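PDB 3P9Y: CG14216 from Drosophila melanogaster, which probably removes phosphate from the C-terminal domain of RNA polymerase II, with a part in RNA processing and termination. Local coordinates for residues A[131-144]-A[186-198]. The protein carries 2 engineered substitutions. Sequence-based numbering, arbitrary orientation.
Sequences ESVDNRPVHVLNVD and RRKRVILHSVLFY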
# COMPACT_ATOMS: atom_id res chain seq x y z
N GLU A 131 -1.44 9.11 21.18
CA GLU A 131 -1.05 10.41 21.70
C GLU A 131 0.25 10.83 21.02
O GLU A 131 1.25 10.13 21.11
CB GLU A 131 -0.85 10.34 23.21
CG GLU A 131 -1.17 11.65 23.93
CD GLU A 131 -2.65 11.94 23.97
OE1 GLU A 131 -3.44 10.98 24.14
OE2 GLU A 131 -3.04 13.12 23.82
N SER A 132 0.22 11.98 20.35
CA SER A 132 1.41 12.46 19.65
C SER A 132 2.38 13.06 20.66
O SER A 132 1.98 13.80 21.55
CB SER A 132 1.03 13.49 18.58
OG SER A 132 0.65 14.73 19.15
N VAL A 133 3.66 12.72 20.52
CA VAL A 133 4.66 13.09 21.50
C VAL A 133 5.94 13.61 20.84
O VAL A 133 6.98 13.72 21.50
CB VAL A 133 5.01 11.90 22.40
CG1 VAL A 133 3.77 11.40 23.11
CG2 VAL A 133 5.64 10.79 21.58
N ASP A 134 5.86 13.92 19.55
CA ASP A 134 7.00 14.45 18.81
C ASP A 134 6.59 15.64 17.95
O ASP A 134 7.44 16.44 17.54
CB ASP A 134 7.61 13.37 17.91
CG ASP A 134 8.21 12.22 18.69
OD1 ASP A 134 8.90 12.48 19.70
OD2 ASP A 134 8.00 11.06 18.28
N ASN A 135 5.30 15.75 17.67
CA ASN A 135 4.80 16.77 16.75
C ASN A 135 5.43 16.66 15.37
O ASN A 135 5.53 17.64 14.63
CB ASN A 135 5.02 18.17 17.33
CG ASN A 135 4.03 18.50 18.44
OD1 ASN A 135 2.91 17.99 18.45
ND2 ASN A 135 4.44 19.36 19.36
N ARG A 136 5.86 15.45 15.01
CA ARG A 136 6.35 15.18 13.66
C ARG A 136 5.17 14.97 12.72
O ARG A 136 4.42 14.01 12.86
CB ARG A 136 7.24 13.93 13.65
CG ARG A 136 7.62 13.47 12.25
CD ARG A 136 8.30 12.10 12.27
NE ARG A 136 8.60 11.62 10.93
CZ ARG A 136 9.30 10.51 10.67
NH1 ARG A 136 9.75 9.76 11.66
NH2 ARG A 136 9.53 10.15 9.41
N PRO A 137 4.99 15.89 11.76
CA PRO A 137 3.85 15.77 10.84
C PRO A 137 3.99 14.58 9.90
O PRO A 137 5.10 14.26 9.45
CB PRO A 137 3.89 17.08 10.04
CG PRO A 137 4.90 17.96 10.73
CD PRO A 137 5.84 17.04 11.43
N VAL A 138 2.87 13.92 9.62
CA VAL A 138 2.80 12.87 8.61
C VAL A 138 1.57 13.13 7.75
O VAL A 138 0.50 13.44 8.27
CB VAL A 138 2.71 11.47 9.25
CG1 VAL A 138 1.52 11.39 10.19
CG2 VAL A 138 2.61 10.41 8.16
N HIS A 139 1.74 13.02 6.44
CA HIS A 139 0.63 13.27 5.52
C HIS A 139 0.00 11.97 5.04
O HIS A 139 0.66 11.16 4.41
CB HIS A 139 1.12 14.07 4.31
CG HIS A 139 1.70 15.40 4.67
ND1 HIS A 139 0.93 16.48 5.03
CD2 HIS A 139 2.99 15.83 4.71
CE1 HIS A 139 1.70 17.51 5.29
NE2 HIS A 139 2.96 17.14 5.10
N VAL A 140 -1.27 11.77 5.36
CA VAL A 140 -2.00 10.61 4.86
C VAL A 140 -2.76 11.02 3.60
O VAL A 140 -3.50 12.00 3.59
CB VAL A 140 -2.96 10.05 5.94
CG1 VAL A 140 -3.58 8.75 5.47
CG2 VAL A 140 -2.20 9.83 7.24
N LEU A 141 -2.54 10.27 2.52
CA LEU A 141 -3.12 10.58 1.22
C LEU A 141 -3.84 9.36 0.68
O LEU A 141 -3.27 8.27 0.64
CB LEU A 141 -2.03 10.99 0.24
CG LEU A 141 -1.13 12.15 0.67
CD1 LEU A 141 0.10 12.24 -0.22
CD2 LEU A 141 -1.92 13.46 0.65
N ASN A 142 -5.10 9.52 0.27
CA ASN A 142 -5.83 8.41 -0.31
C ASN A 142 -5.93 8.56 -1.81
O ASN A 142 -6.36 9.60 -2.31
CB ASN A 142 -7.24 8.29 0.26
CG ASN A 142 -7.97 7.07 -0.26
OD1 ASN A 142 -7.70 5.94 0.16
ND2 ASN A 142 -8.88 7.28 -1.20
N VAL A 143 -5.54 7.51 -2.52
CA VAL A 143 -5.67 7.44 -3.96
C VAL A 143 -6.38 6.13 -4.29
O VAL A 143 -5.82 5.06 -4.10
CB VAL A 143 -4.30 7.46 -4.65
CG1 VAL A 143 -4.46 7.37 -6.16
CG2 VAL A 143 -3.52 8.72 -4.27
N ASP A 144 -7.61 6.23 -4.77
CA ASP A 144 -8.42 5.04 -5.04
C ASP A 144 -7.78 4.12 -6.07
O ASP A 144 -7.46 4.54 -7.18
CB ASP A 144 -9.81 5.45 -5.52
CG ASP A 144 -10.68 5.94 -4.40
OD1 ASP A 144 -10.40 5.59 -3.23
OD2 ASP A 144 -11.65 6.67 -4.68
N ARG A 186 -4.94 17.80 -12.87
CA ARG A 186 -4.24 17.30 -14.05
C ARG A 186 -4.56 15.83 -14.33
O ARG A 186 -4.67 15.42 -15.48
CB ARG A 186 -2.73 17.48 -13.89
CG ARG A 186 -1.94 17.16 -15.16
CD ARG A 186 -0.62 17.92 -15.20
NE ARG A 186 0.20 17.57 -16.37
CZ ARG A 186 0.89 16.44 -16.47
NH1 ARG A 186 0.86 15.55 -15.47
NH2 ARG A 186 1.61 16.19 -17.55
N ARG A 187 -4.71 15.05 -13.26
CA ARG A 187 -4.90 13.61 -13.38
C ARG A 187 -6.37 13.23 -13.19
O ARG A 187 -6.74 12.06 -13.33
CB ARG A 187 -4.02 12.89 -12.34
CG ARG A 187 -2.55 13.31 -12.37
CD ARG A 187 -1.93 13.03 -13.74
NE ARG A 187 -2.13 11.64 -14.14
CZ ARG A 187 -1.29 10.64 -13.87
NH1 ARG A 187 -0.16 10.86 -13.19
NH2 ARG A 187 -1.58 9.41 -14.27
N LYS A 188 -7.19 14.22 -12.85
CA LYS A 188 -8.63 14.03 -12.71
C LYS A 188 -8.98 12.96 -11.68
O LYS A 188 -9.85 12.12 -11.91
CB LYS A 188 -9.26 13.65 -14.05
CG LYS A 188 -8.75 14.46 -15.23
CD LYS A 188 -9.06 15.94 -15.08
CE LYS A 188 -8.54 16.73 -16.28
NZ LYS A 188 -8.79 18.19 -16.15
N ARG A 189 -8.28 12.98 -10.54
CA ARG A 189 -8.59 12.06 -9.45
C ARG A 189 -8.65 12.83 -8.14
O ARG A 189 -7.89 13.77 -7.92
CB ARG A 189 -7.51 10.98 -9.33
CG ARG A 189 -7.39 10.07 -10.53
CD ARG A 189 -6.11 9.25 -10.43
NE ARG A 189 -5.80 8.52 -11.66
CZ ARG A 189 -6.14 7.26 -11.88
NH1 ARG A 189 -6.79 6.55 -10.95
NH2 ARG A 189 -5.82 6.69 -13.03
N VAL A 190 -9.56 12.41 -7.27
CA VAL A 190 -9.66 13.03 -5.96
C VAL A 190 -8.66 12.37 -5.02
O VAL A 190 -8.51 11.15 -4.99
CB VAL A 190 -11.08 12.89 -5.39
CG1 VAL A 190 -11.11 13.33 -3.94
CG2 VAL A 190 -12.06 13.71 -6.22
N ILE A 191 -7.96 13.21 -4.26
CA ILE A 191 -7.07 12.74 -3.23
C ILE A 191 -7.62 13.18 -1.88
O ILE A 191 -7.93 14.36 -1.69
CB ILE A 191 -5.66 13.35 -3.41
CG1 ILE A 191 -5.07 12.92 -4.75
CG2 ILE A 191 -4.75 12.92 -2.26
CD1 ILE A 191 -3.72 13.53 -5.03
N LEU A 192 -7.77 12.24 -0.95
CA LEU A 192 -8.15 12.60 0.41
C LEU A 192 -6.86 12.88 1.17
O LEU A 192 -5.88 12.14 1.03
CB LEU A 192 -8.93 11.46 1.09
CG LEU A 192 -10.08 10.85 0.28
CD1 LEU A 192 -10.73 9.73 1.07
CD2 LEU A 192 -11.11 11.91 -0.11
N HIS A 193 -6.85 13.93 1.98
CA HIS A 193 -5.64 14.33 2.68
C HIS A 193 -5.90 14.69 4.13
O HIS A 193 -6.83 15.44 4.44
CB HIS A 193 -4.99 15.51 1.98
CG HIS A 193 -3.77 16.03 2.68
ND1 HIS A 193 -3.46 17.37 2.77
CD2 HIS A 193 -2.77 15.37 3.32
CE1 HIS A 193 -2.33 17.52 3.43
NE2 HIS A 193 -1.90 16.32 3.78
N SER A 194 -5.09 14.13 5.02
CA SER A 194 -5.10 14.52 6.43
C SER A 194 -3.66 14.69 6.89
O SER A 194 -2.77 13.97 6.44
CB SER A 194 -5.78 13.45 7.28
OG SER A 194 -7.15 13.34 6.96
N VAL A 195 -3.44 15.65 7.78
CA VAL A 195 -2.16 15.79 8.44
C VAL A 195 -2.29 15.31 9.88
O VAL A 195 -3.07 15.85 10.66
CB VAL A 195 -1.67 17.25 8.47
CG1 VAL A 195 -0.26 17.32 9.02
CG2 VAL A 195 -1.74 17.86 7.07
N LEU A 196 -1.53 14.27 10.22
CA LEU A 196 -1.51 13.76 11.58
C LEU A 196 -0.12 13.94 12.16
O LEU A 196 0.78 14.43 11.49
CB LEU A 196 -1.93 12.29 11.59
CG LEU A 196 -3.34 12.10 11.04
CD1 LEU A 196 -3.56 10.67 10.58
CD2 LEU A 196 -4.37 12.50 12.08
N PHE A 197 0.06 13.55 13.42
CA PHE A 197 1.33 13.77 14.10
C PHE A 197 1.73 12.57 14.94
O PHE A 197 0.89 11.97 15.60
CB PHE A 197 1.24 15.02 14.98
CG PHE A 197 0.98 16.29 14.22
CD1 PHE A 197 2.03 17.08 13.77
CD2 PHE A 197 -0.31 16.70 13.95
CE1 PHE A 197 1.79 18.24 13.07
CE2 PHE A 197 -0.56 17.86 13.24
CZ PHE A 197 0.50 18.63 12.80
N TYR A 198 3.01 12.24 14.91
CA TYR A 198 3.55 11.21 15.79
C TYR A 198 3.93 11.84 17.12
O TYR A 198 4.16 11.14 18.10
CB TYR A 198 4.78 10.56 15.18
CG TYR A 198 4.49 9.71 13.97
CD1 TYR A 198 3.93 8.44 14.10
CD2 TYR A 198 4.78 10.16 12.69
CE1 TYR A 198 3.66 7.66 13.00
CE2 TYR A 198 4.52 9.38 11.58
CZ TYR A 198 3.96 8.13 11.74
OH TYR A 198 3.71 7.35 10.63
OXT TYR A 198 4.02 13.07 17.23
O HOH W 1 1.85 8.71 18.46
O HOH W 2 -9.63 9.59 -3.02
O HOH W 3 -8.73 8.72 -6.17
O HOH W 4 -7.64 7.02 -8.15
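Strand 192-197, the last of the chain, runs antiparallel to strand 137-142, and paired backbone bonds join Val138 to Leu196, Val140 to Ser194 and Asn142 to Leu192. The two bonds of this last pair are unequal: Leu192 N reaches Asn142 O at 3.3 Å, against 2.8 Å from Asn142 N to Leu192 O.

Past the strands the turn 132-135 folds round the C-terminal carboxylate. Val133 N meets Tyr198 O at 2.9 Å in a nearly straight bond (170°), while Tyr198 OXT takes Asp134 N and, weakly, Asn135 N. These amide dipoles probably help offset the terminal charge.

Among the side chains, two imidazoles share a hydrogen bond, His139 ND1 to His193 NE2 at 3.1 Å, in which either could be the donor; they meet edge to edge, with the ring planes at 40°. With chi1 at 177° the ring of His193 swings away from its own backbone nitrogen and in toward strand 137-142, and Leu141 CD2 sits 3.4 Å from His193 CD2. Asp173 takes the other nitrogen of His139, helping to fix that ring.

Apolar contacts line both faces. Phe197 CE1 rests 3.9 Å from Pro137 CB; on the reverse face the Tyr198 ring lies across Val138, its CE2 3.6 Å from Val138 CB, and Val140 CG2 meets Leu196 CD1.

This antiparallel pair, its strands linked through helices 149-167 and 172-187, forms the antiparallel margin of the mixed five-stranded sheet of the low-molecular-weight-phosphatase-like fold. Strand 111-114 flanks 137-142, helix 117-128 packs on Val138 and Leu196, and helix 172-187 on His139 and His193.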